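Local coordinates for glycoside hydrolase family 81 (Clostridium thermocellum, PDB 6FOP), which probably hydrolyses beta-1,3-glucans such as laminarin, as a glucanase of the cellulosome of this bacterium, at residues Gln267-Pro272 with Tyr539-Ser544; Ala530-Asn533 with Asp537-Lys540; Leu277-Ser282 with Met288-Gly293; Thr283-Met288 with Pro472-Ser477. All coordinates share one frame; numbering follows the deposited sequence.

How the interactions relate
Together the four contacts illustrate how polar chemistry adapts to its place in a fold. Interactions 2 and 4 are buried; interactions 1 and 3 are only partly so. Interactions 1 and 4 both rest on arginine-carboxylate salt bridges between distant parts of the chain, yet the nearer to the surface spreads two nitrogens over two oxygens and adds an aromatic stack, whereas the buried one converges on a single oxygen. Interaction 2, which ends helix 514-534 and shares Y539 and K540 with interaction 1, depends mainly on backbone bonds. Interaction 3 pairs the strands of a hairpin whose turn supplies R285 to interaction 4, and M288 belongs to both.

Interaction 1. Residues Gln267-Pro272 with Tyr539-Ser544; sequences QWRNNP and YKDIFS. With MG (magnesium ion), chain B.
A salt bridge backed by an aromatic stack joins R269, in the type II turn from W268 to N271 that follows helix 265-268, to Y539 and D541 of the loop between helix 514-534 and strand 554-556. The two side chains of the salt bridge come from opposite directions, and the guanidinium meets the carboxylate end-on. NH1 of R269 gives a nearly straight bond of 2.8 Å to OD2 of D541, while NH2 of R269 reaches OD1 of D541 at 2.9 Å. Both oxygens use their syn lone pairs. The two flat groups are twisted by 27°, and the second oxygen accordingly sits somewhat out of the guanidinium plane.

Y539 covers one face of the same guanidinium. The planes differ by only 9° and the centres are 4.0 Å apart. The bend of the arginine at chi3 (-56°) lays its charged end over the CG side of the ring and leaves CD of R269 above the ring centre, 3.5 Å from the centroid of Y539, as a CH-pi contact. I542 adds its CD1 at the guanidinium edge, 3.9 Å from NH2 of R269. That nitrogen also bonds to OD1 of N533, and K540 O, on the same loop, binds a magnesium ion.

Held at its edge by the carboxylate and on one face by the ring, the guanidinium is restrained in both tilt and rotation, and its positive charge is probably balanced largely by D541.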
# COMPACT_ATOMS: atom_id res chain seq x y z
N GLN A 267 5.39 12.26 -2.07
CA GLN A 267 6.17 12.78 -0.95
C GLN A 267 6.57 14.23 -1.17
O GLN A 267 6.52 15.03 -0.23
CB GLN A 267 7.44 11.96 -0.75
CG GLN A 267 7.15 10.52 -0.33
CD GLN A 267 8.32 9.58 -0.47
OE1 GLN A 267 9.11 9.72 -1.39
NE2 GLN A 267 8.44 8.63 0.42
N TRP A 268 7.03 14.59 -2.38
CA TRP A 268 7.52 15.97 -2.57
C TRP A 268 6.45 16.98 -2.92
O TRP A 268 6.64 18.18 -2.69
CB TRP A 268 8.68 16.04 -3.59
CG TRP A 268 8.44 15.59 -5.02
CD1 TRP A 268 8.94 14.46 -5.59
CD2 TRP A 268 7.71 16.27 -6.05
NE1 TRP A 268 8.59 14.40 -6.91
CE2 TRP A 268 7.83 15.50 -7.22
CE3 TRP A 268 7.02 17.48 -6.12
CZ2 TRP A 268 7.20 15.86 -8.43
CZ3 TRP A 268 6.39 17.84 -7.34
CH2 TRP A 268 6.50 17.03 -8.46
N ARG A 269 5.32 16.52 -3.46
CA ARG A 269 4.32 17.49 -3.96
C ARG A 269 3.75 18.32 -2.81
O ARG A 269 3.27 17.78 -1.81
CB ARG A 269 3.21 16.80 -4.71
CG ARG A 269 2.33 17.78 -5.50
CD ARG A 269 1.06 17.12 -5.96
NE ARG A 269 1.30 15.93 -6.76
CZ ARG A 269 1.73 15.94 -8.02
NH1 ARG A 269 2.03 17.09 -8.64
NH2 ARG A 269 1.89 14.80 -8.65
N ASN A 270 3.84 19.64 -2.96
CA ASN A 270 3.31 20.60 -1.99
C ASN A 270 3.88 20.43 -0.61
O ASN A 270 3.25 20.79 0.38
CB ASN A 270 1.78 20.55 -1.99
CG ASN A 270 1.17 21.00 -3.31
OD1 ASN A 270 0.22 20.39 -3.82
ND2 ASN A 270 1.71 22.05 -3.87
N ASN A 271 5.11 19.92 -0.55
CA ASN A 271 5.78 19.67 0.71
C ASN A 271 6.64 20.87 1.09
O ASN A 271 7.69 21.09 0.50
CB ASN A 271 6.63 18.40 0.60
CG ASN A 271 7.22 17.98 1.93
OD1 ASN A 271 7.38 18.78 2.85
ND2 ASN A 271 7.53 16.68 2.04
N PRO A 272 6.22 21.63 2.11
CA PRO A 272 6.97 22.83 2.50
C PRO A 272 8.16 22.56 3.45
O PRO A 272 8.81 23.50 3.90
CB PRO A 272 5.90 23.66 3.20
CG PRO A 272 5.10 22.65 3.91
CD PRO A 272 5.02 21.47 2.96
N TYR A 539 -3.08 15.14 -10.76
CA TYR A 539 -2.30 16.35 -11.06
C TYR A 539 -1.79 16.36 -12.52
O TYR A 539 -1.15 17.32 -12.95
CB TYR A 539 -1.16 16.48 -10.05
CG TYR A 539 -1.66 16.65 -8.64
CD1 TYR A 539 -1.99 17.91 -8.15
CD2 TYR A 539 -1.85 15.55 -7.82
CE1 TYR A 539 -2.49 18.06 -6.85
CE2 TYR A 539 -2.36 15.69 -6.54
CZ TYR A 539 -2.65 16.93 -6.05
OH TYR A 539 -3.15 17.03 -4.77
N LYS A 540 -2.06 15.28 -13.25
CA LYS A 540 -1.80 15.19 -14.68
C LYS A 540 -0.31 15.32 -15.01
O LYS A 540 0.04 15.83 -16.07
CB LYS A 540 -2.64 16.21 -15.47
CG LYS A 540 -4.13 16.21 -15.15
CD LYS A 540 -4.79 14.93 -15.58
CE LYS A 540 -6.30 14.94 -15.32
NZ LYS A 540 -6.92 13.70 -15.88
N ASP A 541 0.54 14.85 -14.12
CA ASP A 541 1.99 14.90 -14.32
C ASP A 541 2.74 13.60 -14.04
O ASP A 541 3.96 13.59 -14.08
CB ASP A 541 2.62 16.06 -13.54
CG ASP A 541 2.44 15.95 -12.04
OD1 ASP A 541 1.90 14.94 -11.56
OD2 ASP A 541 2.85 16.91 -11.35
N ILE A 542 2.03 12.51 -13.77
CA ILE A 542 2.63 11.21 -13.53
C ILE A 542 2.68 10.39 -14.82
O ILE A 542 3.73 9.89 -15.19
CB ILE A 542 1.90 10.43 -12.41
CG1 ILE A 542 1.81 11.26 -11.12
CG2 ILE A 542 2.57 9.07 -12.20
CD1 ILE A 542 3.13 11.54 -10.45
N PHE A 543 1.53 10.23 -15.48
CA PHE A 543 1.43 9.32 -16.62
C PHE A 543 2.11 9.92 -17.84
O PHE A 543 2.03 11.12 -18.07
CB PHE A 543 -0.02 8.97 -16.95
CG PHE A 543 -0.77 8.26 -15.85
CD1 PHE A 543 -0.13 7.64 -14.76
CD2 PHE A 543 -2.15 8.19 -15.91
CE1 PHE A 543 -0.86 6.99 -13.77
CE2 PHE A 543 -2.87 7.52 -14.93
CZ PHE A 543 -2.22 6.95 -13.85
N SER A 544 2.77 9.06 -18.59
CA SER A 544 3.39 9.46 -19.86
C SER A 544 2.35 9.96 -20.85
O SER A 544 1.25 9.42 -20.91
CB SER A 544 4.07 8.24 -20.50
OG SER A 544 4.58 8.59 -21.79
MG MG B . -0.14 14.79 -18.34
O HOH W 1 -1.03 18.22 -2.53
O HOH W 2 0.27 12.93 -17.00
O HOH W 3 -2.29 13.85 -18.19
O HOH W 4 -1.18 16.61 -18.82

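Interaction 2. Residues Ala530-Asn533 with Asp537-Lys540; sequences AVCN and DLYK. With MG (magnesium ion), chain B.
L538 sends its backbone N back to the carbonyl O of C532, six residues earlier, in a nearly straight bond of 2.8 Å, while D537 N makes a weak bond to N533 O; together they tie the end of helix 514-534 to the turn that follows. D537, the first residue to leave helical geometry, does so with positive phi (39°) and begins a type I turn ending at K540.

Beside the L538 to C532 bond the side chains of the same two residues pack. CD1 of L538 lies 3.7 Å from SG of C532 and also rests on its CB. The polar side is built round one buried carboxylate. With its CG opposite the backbone N (chi1 -170°), D537 turns this group from the helix toward the loop beyond, where OD1 accepts from I542 N and OD2 from F543 N. A water donates to D537 OD1 at 2.8 Å and to N533 OD1 at 3.2 Å, and accepts from Y539 N at 3.0 Å, so that helix end and turn share it. The main partner of N533 OD1 is R269. A second water, 2.8 Å from D537 OD2, is a ligand of the magnesium ion held by K540 O, which makes D537 a second-shell residue of that site.

Around this helix end, V531 packs on S494 and I498 of helix 494-511, and L538 rests on Y594 of helix 592-606.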
# COMPACT_ATOMS: atom_id res chain seq x y z
N ALA A 530 -1.16 8.35 -2.36
CA ALA A 530 -0.53 7.59 -3.43
C ALA A 530 -1.51 7.28 -4.57
O ALA A 530 -1.18 7.40 -5.75
CB ALA A 530 0.10 6.31 -2.88
N VAL A 531 -2.73 6.90 -4.22
CA VAL A 531 -3.77 6.59 -5.19
C VAL A 531 -4.05 7.77 -6.11
O VAL A 531 -4.16 7.61 -7.33
CB VAL A 531 -5.03 6.09 -4.47
CG1 VAL A 531 -6.23 6.07 -5.39
CG2 VAL A 531 -4.78 4.71 -3.95
N CYS A 532 -4.13 8.96 -5.52
CA CYS A 532 -4.38 10.15 -6.30
C CYS A 532 -3.30 10.43 -7.36
O CYS A 532 -3.56 11.11 -8.34
CB CYS A 532 -4.60 11.34 -5.39
SG CYS A 532 -6.13 11.25 -4.46
N ASN A 533 -2.09 9.92 -7.13
CA ASN A 533 -1.02 10.00 -8.10
C ASN A 533 -0.93 8.82 -9.06
O ASN A 533 -1.02 9.02 -10.29
CB ASN A 533 0.31 10.18 -7.35
CG ASN A 533 0.44 11.57 -6.80
OD1 ASN A 533 0.74 12.52 -7.53
ND2 ASN A 533 0.22 11.71 -5.52
N ASP A 537 -3.74 9.80 -11.25
CA ASP A 537 -2.93 10.93 -11.75
C ASP A 537 -3.76 12.23 -11.80
O ASP A 537 -3.90 12.88 -12.84
CB ASP A 537 -2.32 10.61 -13.13
CG ASP A 537 -1.30 11.63 -13.60
OD1 ASP A 537 -0.79 12.40 -12.79
OD2 ASP A 537 -0.97 11.60 -14.82
N LEU A 538 -4.28 12.62 -10.64
CA LEU A 538 -5.11 13.83 -10.56
C LEU A 538 -4.40 15.09 -10.99
O LEU A 538 -5.02 16.01 -11.52
CB LEU A 538 -5.68 14.01 -9.16
CG LEU A 538 -6.61 12.94 -8.61
CD1 LEU A 538 -7.18 13.43 -7.29
CD2 LEU A 538 -7.74 12.65 -9.57
N TYR A 539 -3.08 15.14 -10.76
CA TYR A 539 -2.30 16.35 -11.06
C TYR A 539 -1.79 16.36 -12.52
O TYR A 539 -1.15 17.32 -12.95
CB TYR A 539 -1.16 16.48 -10.05
CG TYR A 539 -1.66 16.65 -8.64
CD1 TYR A 539 -1.99 17.91 -8.15
CD2 TYR A 539 -1.85 15.55 -7.82
CE1 TYR A 539 -2.49 18.06 -6.85
CE2 TYR A 539 -2.36 15.69 -6.54
CZ TYR A 539 -2.65 16.93 -6.05
OH TYR A 539 -3.15 17.03 -4.77
N LYS A 540 -2.06 15.28 -13.25
CA LYS A 540 -1.80 15.19 -14.68
C LYS A 540 -0.31 15.32 -15.01
O LYS A 540 0.04 15.83 -16.07
CB LYS A 540 -2.64 16.21 -15.47
CG LYS A 540 -4.13 16.21 -15.15
CD LYS A 540 -4.79 14.93 -15.58
CE LYS A 540 -6.30 14.94 -15.32
NZ LYS A 540 -6.92 13.70 -15.88
MG MG B . -0.14 14.79 -18.34
O HOH W 5 -0.98 13.11 -10.12
O HOH W 2 0.27 12.93 -17.00
O HOH W 3 -2.29 13.85 -18.19
O HOH W 4 -1.18 16.61 -18.82

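Interaction 3. Residues Leu277-Ser282 with Met288-Gly293; sequences LPYTYS and MKTIQG
T290 stands across both L277 and Y281 at about a right angle, where the beta hairpin of strands 280-283 and 286-292 opens. Its two branches do different work. OG1, placed between the backbone N and the carbonyl carbon (chi1 59°), donates to Y279 O at 2.7 Å and lies 3.4 Å from CB of L277. The methyl CG2 of T290 instead meets CE2 of the Y281 ring, at 3.9 Å. The far end of that tyrosine is fixed by other parts of the chain, its OH bonding to V205 O and the hydroxyl of Y217.

Y281 and M288 form an antiparallel hydrogen-bonded pair, with Y281 N to M288 O at 2.9 Å and M288 N to Y281 O at 2.8 Å. Their side chains share one face of the sheet, where M288 leads on to A262 of strand 260-263, the third strand. Further along, L277 N bonds to T290 O at 2.8 Å; CD1 of the leucine lies against the backbone of I291 and Q292, while CD2 turns to CB of Q292.

Between the L277 bond and the Y281 pair a water bridges the two backbones: it accepts from T290 N at 3.0 Å and donates to the carbonyl O atoms of L277 and Y279.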
# COMPACT_ATOMS: atom_id res chain seq x y z
N LEU A 277 17.44 19.47 -3.90
CA LEU A 277 18.64 19.65 -4.68
C LEU A 277 18.23 19.86 -6.13
O LEU A 277 17.06 19.68 -6.48
CB LEU A 277 19.52 18.41 -4.56
CG LEU A 277 20.01 18.02 -3.17
CD1 LEU A 277 20.73 16.69 -3.26
CD2 LEU A 277 20.91 19.08 -2.58
N PRO A 278 19.18 20.26 -7.01
CA PRO A 278 18.82 20.40 -8.42
C PRO A 278 18.50 19.09 -9.11
O PRO A 278 17.81 19.08 -10.15
CB PRO A 278 20.09 21.01 -9.05
CG PRO A 278 20.83 21.62 -7.92
CD PRO A 278 20.53 20.79 -6.72
N TYR A 279 18.97 17.99 -8.57
CA TYR A 279 18.97 16.73 -9.27
C TYR A 279 17.61 16.05 -9.24
O TYR A 279 16.96 15.98 -8.18
CB TYR A 279 19.99 15.80 -8.64
CG TYR A 279 21.35 16.40 -8.46
CD1 TYR A 279 22.04 16.98 -9.54
CD2 TYR A 279 21.96 16.38 -7.22
CE1 TYR A 279 23.30 17.51 -9.37
CE2 TYR A 279 23.21 16.92 -7.04
CZ TYR A 279 23.87 17.48 -8.12
OH TYR A 279 25.14 18.00 -7.97
N THR A 280 17.20 15.52 -10.39
CA THR A 280 15.96 14.74 -10.48
C THR A 280 16.22 13.47 -11.26
O THR A 280 17.23 13.38 -12.02
CB THR A 280 14.84 15.52 -11.17
OG1 THR A 280 15.22 15.86 -12.51
CG2 THR A 280 14.48 16.78 -10.41
N TYR A 281 15.32 12.50 -11.10
CA TYR A 281 15.30 11.29 -11.92
C TYR A 281 13.93 11.12 -12.54
O TYR A 281 12.91 11.30 -11.85
CB TYR A 281 15.64 10.05 -11.09
CG TYR A 281 17.02 10.10 -10.47
CD1 TYR A 281 18.14 9.77 -11.22
CD2 TYR A 281 17.21 10.55 -9.18
CE1 TYR A 281 19.41 9.83 -10.66
CE2 TYR A 281 18.48 10.61 -8.62
CZ TYR A 281 19.58 10.29 -9.39
OH TYR A 281 20.82 10.34 -8.82
N SER A 282 13.90 10.76 -13.82
CA SER A 282 12.66 10.42 -14.47
C SER A 282 12.43 8.93 -14.31
O SER A 282 13.21 8.11 -14.76
CB SER A 282 12.75 10.78 -15.95
OG SER A 282 11.55 10.41 -16.60
N MET A 288 11.26 11.90 -9.64
CA MET A 288 11.76 11.83 -8.27
C MET A 288 12.67 13.02 -8.05
O MET A 288 13.61 13.22 -8.81
CB MET A 288 12.50 10.52 -7.96
CG MET A 288 11.58 9.32 -7.93
SD MET A 288 12.38 7.76 -7.50
CE MET A 288 12.20 7.75 -5.70
N LYS A 289 12.36 13.81 -7.04
CA LYS A 289 13.24 14.88 -6.59
C LYS A 289 14.25 14.31 -5.61
O LYS A 289 14.15 13.17 -5.17
CB LYS A 289 12.44 16.04 -5.98
CG LYS A 289 11.54 16.73 -6.99
CD LYS A 289 10.93 18.01 -6.38
CE LYS A 289 10.03 18.69 -7.38
NZ LYS A 289 9.45 19.93 -6.77
N THR A 290 15.25 15.12 -5.29
CA THR A 290 16.26 14.72 -4.34
C THR A 290 16.45 15.76 -3.25
O THR A 290 16.26 16.96 -3.47
CB THR A 290 17.61 14.42 -5.01
OG1 THR A 290 18.10 15.58 -5.71
CG2 THR A 290 17.53 13.22 -5.92
N ILE A 291 16.89 15.28 -2.08
CA ILE A 291 17.25 16.15 -0.97
C ILE A 291 18.55 15.62 -0.37
O ILE A 291 18.89 14.45 -0.56
CB ILE A 291 16.17 16.22 0.14
CG1 ILE A 291 15.93 14.83 0.75
CG2 ILE A 291 14.89 16.80 -0.46
CD1 ILE A 291 15.00 14.86 1.92
N GLN A 292 19.26 16.50 0.31
CA GLN A 292 20.39 16.09 1.13
C GLN A 292 19.90 15.94 2.55
O GLN A 292 19.35 16.89 3.13
CB GLN A 292 21.49 17.15 1.11
CG GLN A 292 22.60 16.97 2.15
CD GLN A 292 23.27 15.65 2.12
OE1 GLN A 292 23.44 15.01 3.17
NE2 GLN A 292 23.71 15.22 0.94
N GLY A 293 20.18 14.79 3.12
CA GLY A 293 19.92 14.58 4.54
C GLY A 293 19.63 13.15 4.84
O GLY A 293 19.42 12.32 3.92
O HOH W 6 15.26 17.69 -6.86

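Interaction 4. Residues Thr283-Met288 with Pro472-Ser477; sequences TLRGIM and PYEGHS
R285 takes hold of OE1 of E474 side-on, with the NE and NH2 edge of its guanidinium, bringing two nitrogens to one oxygen. NE of R285 is 3.0 Å and NH2 of R285 2.8 Å from OE1 of E474, and that oxygen lies in the guanidinium plane. The carboxylate is turned 63° against it, so the two bonds arrive differently: NH2 uses the syn lone pair, whereas NE comes from above the carboxylate plane.

A third donor, H476 NE2, approaches the same OE1 of E474 from the anti side, well out of the carboxylate plane, at 2.7 Å. The imidazole is held at its other nitrogen as well, where H476 ND1 donates to S477 O at 2.7 Å. G475 and H476 form a G1 beta bulge opposite D471, directly after E474. On the hairpin side, the type I turn from T283 to G286 presents the arginine; T283 OG1 donates to G286 O at 2.7 Å and so braces the turn from within.

Outside partners complete the network: K129 forms a salt bridge with E474 OE2, and W556 O accepts from R285 NH2. With three N-H donors converging on one buried oxygen and a lysine at the other, the carboxylate is fixed in rotation and its negative charge is probably well compensated.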
# COMPACT_ATOMS: atom_id res chain seq x y z
N THR A 283 11.35 8.60 -13.60
CA THR A 283 11.03 7.22 -13.24
C THR A 283 9.61 6.87 -13.64
O THR A 283 8.82 7.71 -14.05
CB THR A 283 11.17 6.99 -11.71
OG1 THR A 283 10.00 7.47 -11.02
CG2 THR A 283 12.43 7.63 -11.14
N LEU A 284 9.30 5.59 -13.50
CA LEU A 284 7.97 5.10 -13.79
C LEU A 284 6.91 5.80 -12.93
O LEU A 284 5.76 5.96 -13.40
CB LEU A 284 7.91 3.60 -13.53
CG LEU A 284 6.63 2.90 -13.92
CD1 LEU A 284 6.43 2.92 -15.43
CD2 LEU A 284 6.65 1.49 -13.41
N ARG A 285 7.29 6.22 -11.73
CA ARG A 285 6.40 6.91 -10.78
C ARG A 285 6.35 8.42 -10.98
O ARG A 285 5.79 9.14 -10.17
CB ARG A 285 6.81 6.58 -9.33
CG ARG A 285 6.62 5.12 -8.93
CD ARG A 285 5.18 4.77 -8.58
NE ARG A 285 5.13 3.37 -8.16
CZ ARG A 285 5.17 2.32 -8.97
NH1 ARG A 285 4.99 2.43 -10.30
NH2 ARG A 285 5.36 1.11 -8.45
N GLY A 286 6.91 8.91 -12.08
CA GLY A 286 7.05 10.35 -12.28
C GLY A 286 8.45 10.82 -11.95
O GLY A 286 9.40 10.03 -11.79
N ILE A 287 8.57 12.13 -11.78
CA ILE A 287 9.85 12.71 -11.43
C ILE A 287 10.10 12.46 -9.94
O ILE A 287 9.23 12.75 -9.10
CB ILE A 287 9.84 14.23 -11.67
CG1 ILE A 287 9.65 14.53 -13.16
CG2 ILE A 287 11.08 14.91 -11.11
CD1 ILE A 287 10.71 14.00 -14.08
N MET A 288 11.26 11.90 -9.64
CA MET A 288 11.76 11.83 -8.27
C MET A 288 12.67 13.02 -8.05
O MET A 288 13.61 13.22 -8.81
CB MET A 288 12.50 10.52 -7.96
CG MET A 288 11.58 9.32 -7.93
SD MET A 288 12.38 7.76 -7.50
CE MET A 288 12.20 7.75 -5.70
N PRO A 472 5.82 1.64 3.10
CA PRO A 472 5.87 3.01 3.62
C PRO A 472 6.42 4.06 2.67
O PRO A 472 6.11 5.26 2.80
CB PRO A 472 6.72 2.90 4.88
CG PRO A 472 6.74 1.46 5.22
CD PRO A 472 6.57 0.70 3.96
N TYR A 473 7.29 3.64 1.75
CA TYR A 473 7.97 4.60 0.89
C TYR A 473 7.21 4.84 -0.41
O TYR A 473 7.09 5.99 -0.85
CB TYR A 473 9.47 4.28 0.68
CG TYR A 473 10.34 5.50 0.50
CD1 TYR A 473 10.58 6.02 -0.78
CD2 TYR A 473 10.95 6.08 1.58
CE1 TYR A 473 11.38 7.12 -0.94
CE2 TYR A 473 11.76 7.20 1.41
CZ TYR A 473 12.01 7.69 0.14
OH TYR A 473 12.82 8.81 -0.03
N GLU A 474 6.71 3.78 -1.03
CA GLU A 474 5.82 3.99 -2.18
C GLU A 474 4.48 4.59 -1.74
O GLU A 474 3.77 5.12 -2.58
CB GLU A 474 5.59 2.72 -2.98
CG GLU A 474 6.81 2.25 -3.74
CD GLU A 474 6.56 1.62 -5.09
OE1 GLU A 474 5.45 1.74 -5.69
OE2 GLU A 474 7.55 1.03 -5.61
N GLY A 475 4.14 4.45 -0.46
CA GLY A 475 2.90 4.99 0.08
C GLY A 475 1.64 4.23 -0.27
O GLY A 475 0.55 4.80 -0.15
N HIS A 476 1.77 2.98 -0.70
CA HIS A 476 0.62 2.18 -1.02
C HIS A 476 0.92 0.73 -0.67
O HIS A 476 2.08 0.40 -0.35
CB HIS A 476 0.22 2.31 -2.50
CG HIS A 476 1.24 1.75 -3.43
ND1 HIS A 476 1.34 0.41 -3.71
CD2 HIS A 476 2.29 2.35 -4.05
CE1 HIS A 476 2.41 0.20 -4.46
NE2 HIS A 476 2.98 1.37 -4.71
N SER A 477 -0.06 -0.13 -0.84
CA SER A 477 0.06 -1.52 -0.55
C SER A 477 0.42 -2.38 -1.74
O SER A 477 0.32 -1.94 -2.91
CB SER A 477 -1.21 -2.00 0.14
OG SER A 477 -1.44 -1.28 1.33
O HOH W 7 5.43 5.15 -5.35